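Local coordinates for protein 2-oxoglutarate-dependent dioxygenase DAO (PDB 6KUN) that binds indole-3-acetic acid and 2-oxoglutarate and probably catalyses the iron-dependent, irreversible oxidation of this auxin to inactive 2-oxoindole-3-acetic acid, at residues 22-27 with 133-138; 50-55 with 111-116. All coordinates share one frame; numbering follows the deposited sequence.

Contact 1: residues 22-27 with 133-138; sequences ARLRDA and GKVAAS
Leu-24 and Arg-25 of helix 18-30 meet Lys-134, Val-135 and Ser-138 of helix 111-138, the long helix that accompanies the jelly-roll core of this 2-oxoglutarate-dependent dioxygenase. The segments cross nearly at right angles (-93°), their axes 9.1 Å apart. The polar link is a side-on, two-nitrogen grip on a single carbonyl oxygen: Arg-25 NE lies 2.7 Å from Ser-138 O and Arg-25 NH2 lies 3.0 Å from the same Ser-138 O. The oxygen sits at the guanidinium edge, near its plane, which should hold the group against rotation. NE comes in tilted from the carbonyl plane, whereas NH2 lies in it, on a lone pair. CG of Arg-25 is anti to the backbone N, and a bend at chi3 (-43°) turns the guanidinium onto the carbonyl.

The apolar link is one methyl, Leu-24 CD2, set 4.0 Å from Lys-134 CB and 4.1 Å from Val-135 CG2. Leu-24 also touches Phe-34 on strand 33-37. The lysine chain crosses the leucine at about a right angle and leads off to a salt bridge with Asp-130. Beside Arg-25 CB, 3.5 Å away, lies Ser-138 OG, which donates back along its own segment, 2.7 Å to Val-135 O.

Contact 2: residues 50-55 with 111-116; sequences KAAVRA and PHVRET
Ala-52 meets Val-113 and Thr-116 through methyl groups, with no ring stacked between segments 50-55 and 111-116; the flat group that counts is the peptide carbonyl of His-112, just behind the interface. Its oxygen is approached from opposite faces of the carbonyl plane: Thr-116 OG1 donates on one, 2.9 Å from His-112 O and tilted 29° from the plane, and Thr-116 N on the other, at 3.1 Å from His-112 O. The bond from OG1 helps hold the threonine rotation, with OG1 beside the backbone N (chi1 -64°) and CG2 directed at the partner helix.

Ala-52 CB lies 4.0 Å from Thr-116 CG2 and equally 4.0 Å from Val-113 CG1, touched by two residues three apart on one helix. This is helix-on-helix packing at the start of helix 111-138, where segment 111-116 crosses segment 50-55 of helix 43-57 at -119°; the far flank of helix 43-57 rests Val-53 on Val-243 and Ile-245 of the jelly-roll sheet. A serine in place of Thr-116 would lack CG2 and would probably open a gap beside Ala-52 CB, weakening the packing between the two helices. The second valine branch is looser: Val-113 CG2 stands 4.3 Å from Ala-55 CB.

How the contacts relate
Helix 111-138 is common to both contacts: contact 2 uses its first turns and contact 1 a part more than four turns further on, so the centres lie 33 Å apart, on opposite sides of the chain's centre, with the nearest atoms about 22 Å apart. Along the chain the order is 22-27, 50-55, 111-116, 133-138, which places contact 2 wholly within the span that contact 1 bridges. Both earlier partners, helices 18-30 and 43-57, belong to the N-terminal family region. The single long helix is therefore crossed by a different N-terminal helix at each contact, joining that region to it at two separated points, both away from the bound ligands and the predicted iron site.

Contact 1: residues 22-27 with 133-138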
loop_
_atom_site.group_PDB
_atom_site.type_symbol
_atom_site.label_atom_id
_atom_site.label_comp_id
_atom_site.label_asym_id
_atom_site.label_seq_id
_atom_site.Cartn_x
_atom_site.Cartn_y
_atom_site.Cartn_z
ATOM N N ALA B 22 5.609 25.610 14.981
ATOM C CA ALA B 22 5.435 25.494 16.408
ATOM C C ALA B 22 4.808 24.162 16.774
ATOM O O ALA B 22 5.092 23.620 17.847
ATOM C CB ALA B 22 4.565 26.628 16.934
ATOM N N ARG B 23 3.950 23.616 15.916
ATOM C CA ARG B 23 3.444 22.272 16.166
ATOM C C ARG B 23 4.575 21.264 16.099
ATOM O O ARG B 23 4.598 20.299 16.869
ATOM C CB ARG B 23 2.348 21.908 15.161
ATOM C CG ARG B 23 1.038 22.671 15.403
ATOM C CD ARG B 23 -0.113 22.113 14.568
ATOM N NE ARG B 23 -0.268 20.686 14.772
ATOM C CZ ARG B 23 -0.113 19.766 13.820
ATOM N NH1 ARG B 23 0.161 20.116 12.571
ATOM N NH2 ARG B 23 -0.256 18.511 14.135
ATOM N N LEU B 24 5.497 21.462 15.156
ATOM C CA LEU B 24 6.667 20.596 15.028
ATOM C C LEU B 24 7.488 20.607 16.307
ATOM O O LEU B 24 7.819 19.557 16.853
ATOM C CB LEU B 24 7.530 21.062 13.844
ATOM C CG LEU B 24 8.895 20.374 13.696
ATOM C CD1 LEU B 24 8.707 18.901 13.735
ATOM C CD2 LEU B 24 9.554 20.800 12.392
ATOM N N ARG B 25 7.804 21.806 16.816
ATOM C CA ARG B 25 8.666 21.882 17.997
ATOM C C ARG B 25 7.963 21.256 19.188
ATOM O O ARG B 25 8.570 20.502 19.969
ATOM C CB ARG B 25 9.052 23.328 18.286
ATOM C CG ARG B 25 9.978 23.472 19.536
ATOM C CD ARG B 25 9.854 24.865 20.222
ATOM N NE ARG B 25 9.831 25.849 19.169
ATOM C CZ ARG B 25 8.829 26.672 18.905
ATOM N NH1 ARG B 25 7.719 26.716 19.660
ATOM N NH2 ARG B 25 8.944 27.473 17.861
ATOM N N ASP B 26 6.660 21.502 19.294
ATOM C CA ASP B 26 5.907 20.971 20.407
ATOM C C ASP B 26 5.860 19.454 20.377
ATOM O O ASP B 26 5.997 18.793 21.416
ATOM C CB ASP B 26 4.497 21.559 20.381
ATOM C CG ASP B 26 3.744 21.256 21.622
ATOM O OD1 ASP B 26 4.116 21.818 22.679
ATOM O OD2 ASP B 26 2.804 20.441 21.546
ATOM N N ALA B 27 5.728 18.873 19.199
ATOM C CA ALA B 27 5.757 17.415 19.094
ATOM C C ALA B 27 7.122 16.870 19.487
ATOM O O ALA B 27 7.207 15.885 20.214
ATOM C CB ALA B 27 5.394 16.986 17.677
ATOM N N GLY B 133 16.717 20.331 9.317
ATOM C CA GLY B 133 16.761 21.783 9.173
ATOM C C GLY B 133 15.542 22.476 9.743
ATOM O O GLY B 133 15.649 23.535 10.375
ATOM N N LYS B 134 14.358 21.901 9.513
ATOM C CA LYS B 134 13.128 22.485 10.028
ATOM C C LYS B 134 13.057 22.375 11.542
ATOM O O LYS B 134 12.628 23.323 12.207
ATOM C CB LYS B 134 11.907 21.830 9.362
ATOM C CG LYS B 134 11.803 22.234 7.891
ATOM C CD LYS B 134 10.682 21.504 7.184
ATOM C CE LYS B 134 10.249 22.238 5.905
ATOM N NZ LYS B 134 11.384 22.690 5.055
ATOM N N VAL B 135 13.506 21.259 12.110
ATOM C CA VAL B 135 13.581 21.143 13.569
ATOM C C VAL B 135 14.504 22.215 14.139
ATOM O O VAL B 135 14.136 22.944 15.071
ATOM C CB VAL B 135 14.029 19.725 13.979
ATOM C CG1 VAL B 135 14.386 19.675 15.463
ATOM C CG2 VAL B 135 12.914 18.762 13.708
ATOM N N ALA B 136 15.711 22.346 13.567
ATOM C CA ALA B 136 16.635 23.412 13.978
ATOM C C ALA B 136 16.021 24.812 13.870
ATOM O O ALA B 136 16.221 25.661 14.751
ATOM C CB ALA B 136 17.908 23.320 13.132
ATOM N N ALA B 137 15.281 25.081 12.796
ATOM C CA ALA B 137 14.652 26.386 12.662
ATOM C C ALA B 137 13.564 26.596 13.714
ATOM O O ALA B 137 13.341 27.730 14.152
ATOM C CB ALA B 137 14.075 26.558 11.255
ATOM N N SER B 138 12.875 25.532 14.131
ATOM C CA SER B 138 11.858 25.679 15.165
ATOM C C SER B 138 12.450 26.091 16.515
ATOM O O SER B 138 11.711 26.529 17.397
ATOM C CB SER B 138 11.059 24.390 15.299
ATOM O OG SER B 138 11.720 23.428 16.094
#

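Contact 2: residues 50-55 with 111-116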
loop_
_atom_site.group_PDB
_atom_site.type_symbol
_atom_site.label_atom_id
_atom_site.label_comp_id
_atom_site.label_asym_id
_atom_site.label_seq_id
_atom_site.Cartn_x
_atom_site.Cartn_y
_atom_site.Cartn_z
ATOM N N LYS B 50 8.769 -0.521 -2.157
ATOM C CA LYS B 50 8.122 -1.589 -1.391
ATOM C C LYS B 50 8.345 -2.945 -2.053
ATOM O O LYS B 50 8.649 -3.932 -1.373
ATOM C CB LYS B 50 6.614 -1.301 -1.258
ATOM C CG LYS B 50 5.883 -2.298 -0.384
ATOM C CD LYS B 50 4.359 -2.128 -0.446
ATOM C CE LYS B 50 3.887 -0.801 0.139
ATOM N NZ LYS B 50 2.516 -0.441 -0.344
ATOM N N ALA B 51 8.243 -2.998 -3.379
ATOM C CA ALA B 51 8.493 -4.236 -4.115
ATOM C C ALA B 51 9.972 -4.624 -4.070
ATOM O O ALA B 51 10.314 -5.786 -3.841
ATOM C CB ALA B 51 8.038 -4.070 -5.557
ATOM N N ALA B 52 10.869 -3.661 -4.281
ATOM C CA ALA B 52 12.292 -3.963 -4.282
ATOM C C ALA B 52 12.745 -4.508 -2.931
ATOM O O ALA B 52 13.490 -5.491 -2.867
ATOM C CB ALA B 52 13.100 -2.707 -4.634
ATOM N N VAL B 53 12.308 -3.889 -1.838
ATOM C CA VAL B 53 12.714 -4.372 -0.521
ATOM C C VAL B 53 12.198 -5.783 -0.279
ATOM O O VAL B 53 12.892 -6.634 0.306
ATOM C CB VAL B 53 12.231 -3.404 0.567
ATOM C CG1 VAL B 53 12.547 -3.973 1.939
ATOM C CG2 VAL B 53 12.951 -2.052 0.421
ATOM N N ARG B 54 10.966 -6.053 -0.693
ATOM C CA ARG B 54 10.443 -7.412 -0.580
ATOM C C ARG B 54 11.183 -8.385 -1.480
ATOM O O ARG B 54 11.411 -9.522 -1.068
ATOM C CB ARG B 54 8.947 -7.401 -0.870
ATOM C CG ARG B 54 8.145 -7.169 0.428
ATOM C CD ARG B 54 6.872 -6.371 0.253
ATOM N NE ARG B 54 6.124 -6.754 -0.934
ATOM C CZ ARG B 54 4.862 -6.402 -1.174
ATOM N NH1 ARG B 54 4.189 -5.667 -0.293
ATOM N NH2 ARG B 54 4.269 -6.797 -2.292
ATOM N N ALA B 55 11.630 -7.932 -2.654
ATOM C CA ALA B 55 12.457 -8.767 -3.518
ATOM C C ALA B 55 13.804 -9.077 -2.867
ATOM O O ALA B 55 14.263 -10.224 -2.892
ATOM C CB ALA B 55 12.662 -8.074 -4.861
ATOM N N PRO B 111 19.365 -5.412 -11.690
ATOM C CA PRO B 111 19.635 -3.978 -11.839
ATOM C C PRO B 111 18.488 -3.077 -11.381
ATOM O O PRO B 111 18.762 -2.035 -10.763
ATOM C CB PRO B 111 19.916 -3.824 -13.345
ATOM C CG PRO B 111 19.932 -5.241 -13.917
ATOM C CD PRO B 111 19.865 -6.209 -12.834
ATOM N N HIS B 112 17.228 -3.422 -11.664
ATOM C CA HIS B 112 16.165 -2.471 -11.342
ATOM C C HIS B 112 15.990 -2.348 -9.825
ATOM O O HIS B 112 15.672 -1.262 -9.323
ATOM C CB HIS B 112 14.849 -2.845 -12.034
ATOM C CG HIS B 112 14.170 -4.051 -11.468
ATOM N ND1 HIS B 112 13.347 -3.992 -10.366
ATOM C CD2 HIS B 112 14.207 -5.355 -11.840
ATOM C CE1 HIS B 112 12.908 -5.205 -10.079
ATOM N NE2 HIS B 112 13.412 -6.053 -10.961
ATOM N N VAL B 113 16.254 -3.426 -9.082
ATOM C CA VAL B 113 16.225 -3.360 -7.626
ATOM C C VAL B 113 17.320 -2.441 -7.116
ATOM O O VAL B 113 17.052 -1.530 -6.312
ATOM C CB VAL B 113 16.317 -4.768 -7.025
ATOM C CG1 VAL B 113 16.395 -4.738 -5.503
ATOM C CG2 VAL B 113 15.080 -5.599 -7.483
ATOM N N ARG B 114 18.559 -2.615 -7.625
ATOM C CA ARG B 114 19.685 -1.784 -7.216
ATOM C C ARG B 114 19.421 -0.304 -7.458
ATOM O O ARG B 114 19.712 0.531 -6.605
ATOM C CB ARG B 114 20.963 -2.244 -7.964
ATOM C CG ARG B 114 21.313 -3.754 -7.714
ATOM C CD ARG B 114 22.450 -4.288 -8.635
ATOM N NE ARG B 114 23.301 -3.200 -9.091
ATOM C CZ ARG B 114 23.595 -2.917 -10.354
ATOM N NH1 ARG B 114 23.148 -3.678 -11.351
ATOM N NH2 ARG B 114 24.372 -1.874 -10.617
ATOM N N GLU B 115 18.888 0.037 -8.623
ATOM C CA GLU B 115 18.600 1.417 -8.949
ATOM C C GLU B 115 17.527 1.992 -8.028
ATOM O O GLU B 115 17.607 3.172 -7.660
ATOM C CB GLU B 115 18.114 1.549 -10.405
ATOM C CG GLU B 115 17.711 2.997 -10.789
ATOM C CD GLU B 115 17.106 3.153 -12.197
ATOM O OE1 GLU B 115 16.982 2.142 -12.928
ATOM O OE2 GLU B 115 16.754 4.303 -12.564
ATOM N N THR B 116 16.496 1.194 -7.700
ATOM C CA THR B 116 15.406 1.671 -6.861
ATOM C C THR B 116 15.905 1.938 -5.452
ATOM O O THR B 116 15.616 2.979 -4.868
ATOM C CB THR B 116 14.254 0.652 -6.802
ATOM O OG1 THR B 116 13.666 0.473 -8.087
ATOM C CG2 THR B 116 13.150 1.110 -5.812
#